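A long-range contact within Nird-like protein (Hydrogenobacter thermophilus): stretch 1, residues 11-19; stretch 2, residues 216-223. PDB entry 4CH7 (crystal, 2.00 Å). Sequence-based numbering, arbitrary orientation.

Stretch 1 11-19: IIQKDIPLV
Stretch 2, residues 216-223: VLRRISAV

Residues 11-19, an irregular segment for most of its length, run antiparallel to a strand that includes residues 217-221, extended except at Arg218 (phi/psi -73/-55; Leu217 -100/114, Arg219 -174/168, Ile220 -118/117, Ser221 -154/164); the register pairs Gln13 with Ala222 (CA to CA 5.0 Å) and Asp15 with Arg219 (CA to CA 5.1 Å), and the two stretches together bury 481 Å². Lys14, Asp15 and Ile16 are extended (phi/psi -79/159, -59/127 and -87/125), whereas Ile12 and Gln13 are turned (-84/-2 and -95/-15).

Two backbone hydrogen bonds tie the segments together. Ala222 N donates to Ile12 O at 2.7 Å and 169°, and Ile16 N donates to Ile220 O at 2.8 Å and 153°. On the same strand residue that accepts from Ile16, the amide Ile220 N is taken by a side chain: Asp15, with chi1 t and chi2 21°, brings OD1 to 2.8 Å from Ile220 N at 167°, so a carboxylate stands in for a backbone carbonyl. Its OD2 is hydrogen-bonded elsewhere in the structure. The CA of Gln13 adds a CA-H...O contact, 3.6 Å from Ala222 O.

Side chains of the strand also reach back to the carbonyls of the first segment. Arg219 (chi1 p, chi2 -148°, chi3 m, chi4 -86°) folds so that NH2 lies 2.4 Å from Gln13 O, a very short hydrogen bond at 143° that meets the guanidinium at its edge. Ser221, chi1 m, sets OG 2.8 Å from Lys14 O, 3.3 Å from Gln13 O and 2.8 Å from Ile220 O of its own strand; these are weak hydrogen bonds, alternatives for a single proton.

Apolar packing completes the contact. Leu18 (m, t) places CD2 3.7 Å from Ile220 CD1 (Ile220 m, t) and CD1 4.3 Å from Leu217 CD2 (Leu217 t, p). Ile16 (m, t) points toward the strand, its CB 4.3 Å from Ile220 CG2, while Ile12 (p, t) rests CG1 4.0 Å from Ala222 CB.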

# COMPACT_ATOMS: atom_id res chain seq x y z
N ILE A 11 -12.47 10.48 -15.47
CA ILE A 11 -13.29 9.27 -15.54
C ILE A 11 -12.51 7.96 -15.34
O ILE A 11 -13.08 6.97 -14.88
CB ILE A 11 -14.12 9.21 -16.86
CG1 ILE A 11 -15.34 8.30 -16.70
CG2 ILE A 11 -13.26 8.77 -18.04
CD1 ILE A 11 -16.25 8.26 -17.92
N ILE A 12 -11.22 7.96 -15.67
CA ILE A 12 -10.40 6.76 -15.51
C ILE A 12 -9.86 6.63 -14.09
O ILE A 12 -9.17 5.66 -13.77
CB ILE A 12 -9.23 6.74 -16.50
CG1 ILE A 12 -8.32 7.95 -16.29
CG2 ILE A 12 -9.76 6.70 -17.92
CD1 ILE A 12 -7.11 7.99 -17.22
N GLN A 13 -10.18 7.61 -13.26
CA GLN A 13 -9.84 7.55 -11.84
C GLN A 13 -11.03 7.02 -11.06
O GLN A 13 -10.89 6.62 -9.90
CB GLN A 13 -9.44 8.94 -11.33
CG GLN A 13 -8.18 9.49 -11.99
CD GLN A 13 -7.88 10.92 -11.57
OE1 GLN A 13 -7.61 11.19 -10.40
NE2 GLN A 13 -7.93 11.83 -12.52
N LYS A 14 -12.19 7.01 -11.70
CA LYS A 14 -13.37 6.37 -11.14
C LYS A 14 -13.26 4.87 -11.38
O LYS A 14 -12.51 4.44 -12.26
CB LYS A 14 -14.64 6.91 -11.79
CG LYS A 14 -14.80 8.42 -11.68
CD LYS A 14 -16.18 8.88 -12.14
CE LYS A 14 -17.27 8.38 -11.21
NZ LYS A 14 -18.59 9.01 -11.50
N ASP A 15 -13.99 4.08 -10.60
CA ASP A 15 -13.98 2.63 -10.78
C ASP A 15 -14.44 2.27 -12.19
O ASP A 15 -15.50 2.72 -12.64
CB ASP A 15 -14.87 1.96 -9.74
CG ASP A 15 -14.81 0.44 -9.81
OD1 ASP A 15 -13.83 -0.10 -10.37
OD2 ASP A 15 -15.75 -0.21 -9.30
N ILE A 16 -13.64 1.48 -12.88
CA ILE A 16 -13.93 1.08 -14.25
C ILE A 16 -14.81 -0.17 -14.26
O ILE A 16 -14.45 -1.18 -13.66
CB ILE A 16 -12.63 0.86 -15.04
CG1 ILE A 16 -11.84 2.16 -15.11
CG2 ILE A 16 -12.92 0.35 -16.44
CD1 ILE A 16 -10.61 2.08 -15.95
N PRO A 17 -15.97 -0.09 -14.94
CA PRO A 17 -17.00 -1.14 -14.87
C PRO A 17 -16.51 -2.52 -15.29
O PRO A 17 -15.74 -2.65 -16.25
CB PRO A 17 -18.07 -0.64 -15.84
CG PRO A 17 -17.38 0.34 -16.74
CD PRO A 17 -16.35 0.99 -15.86
N LEU A 18 -16.96 -3.54 -14.57
CA LEU A 18 -16.64 -4.92 -14.91
C LEU A 18 -17.56 -5.41 -16.01
O LEU A 18 -18.52 -6.14 -15.76
CB LEU A 18 -16.75 -5.81 -13.67
CG LEU A 18 -15.78 -5.47 -12.54
CD1 LEU A 18 -16.12 -6.23 -11.28
CD2 LEU A 18 -14.36 -5.78 -12.97
N VAL A 19 -17.26 -4.99 -17.24
CA VAL A 19 -17.99 -5.45 -18.41
C VAL A 19 -16.95 -5.87 -19.45
O VAL A 19 -15.75 -5.68 -19.23
CB VAL A 19 -18.89 -4.34 -18.98
CG1 VAL A 19 -19.86 -3.85 -17.93
CG2 VAL A 19 -18.06 -3.18 -19.49
N VAL A 216 -12.90 -7.75 -1.71
CA VAL A 216 -11.58 -8.25 -2.07
C VAL A 216 -11.02 -7.42 -3.21
O VAL A 216 -9.84 -7.05 -3.21
CB VAL A 216 -11.63 -9.73 -2.49
CG1 VAL A 216 -10.23 -10.27 -2.72
CG2 VAL A 216 -12.35 -10.56 -1.45
N LEU A 217 -11.88 -7.13 -4.17
CA LEU A 217 -11.56 -6.19 -5.24
C LEU A 217 -12.18 -4.84 -4.91
O LEU A 217 -13.41 -4.71 -4.87
CB LEU A 217 -12.08 -6.69 -6.59
CG LEU A 217 -11.81 -5.81 -7.81
CD1 LEU A 217 -10.32 -5.60 -7.97
CD2 LEU A 217 -12.41 -6.40 -9.07
N ARG A 218 -11.34 -3.84 -4.67
CA ARG A 218 -11.84 -2.50 -4.38
C ARG A 218 -12.39 -1.83 -5.62
O ARG A 218 -13.55 -1.38 -5.64
CB ARG A 218 -10.73 -1.62 -3.79
CG ARG A 218 -10.43 -1.87 -2.32
CD ARG A 218 -9.42 -0.85 -1.81
NE ARG A 218 -9.11 -1.02 -0.40
CZ ARG A 218 -7.88 -1.20 0.08
NH1 ARG A 218 -6.84 -1.23 -0.74
NH2 ARG A 218 -7.69 -1.35 1.38
N ARG A 219 -11.56 -1.77 -6.65
CA ARG A 219 -11.90 -1.07 -7.89
C ARG A 219 -10.82 -1.31 -8.93
O ARG A 219 -9.74 -1.82 -8.62
CB ARG A 219 -12.02 0.43 -7.62
CG ARG A 219 -10.74 1.04 -7.09
CD ARG A 219 -11.01 2.20 -6.15
NE ARG A 219 -11.64 3.33 -6.83
CZ ARG A 219 -10.97 4.28 -7.47
NH1 ARG A 219 -9.65 4.24 -7.52
NH2 ARG A 219 -11.62 5.27 -8.06
N ILE A 220 -11.12 -0.93 -10.17
CA ILE A 220 -10.12 -0.89 -11.22
C ILE A 220 -10.01 0.56 -11.68
O ILE A 220 -10.98 1.12 -12.18
CB ILE A 220 -10.52 -1.78 -12.41
CG1 ILE A 220 -10.63 -3.24 -11.96
CG2 ILE A 220 -9.51 -1.65 -13.55
CD1 ILE A 220 -11.04 -4.19 -13.06
N SER A 221 -8.84 1.16 -11.50
CA SER A 221 -8.68 2.57 -11.83
C SER A 221 -7.25 2.96 -12.18
O SER A 221 -6.31 2.21 -11.91
CB SER A 221 -9.15 3.45 -10.66
OG SER A 221 -10.56 3.39 -10.51
N ALA A 222 -7.12 4.13 -12.79
CA ALA A 222 -5.82 4.77 -12.95
C ALA A 222 -5.61 5.66 -11.73
O ALA A 222 -6.57 6.21 -11.19
CB ALA A 222 -5.80 5.60 -14.22
N VAL A 223 -4.36 5.78 -11.29
CA VAL A 223 -4.04 6.63 -10.15
C VAL A 223 -2.87 7.55 -10.47
O VAL A 223 -2.37 7.56 -11.59
CB VAL A 223 -3.70 5.81 -8.89
CG1 VAL A 223 -3.25 6.73 -7.77
CG2 VAL A 223 -4.90 4.99 -8.45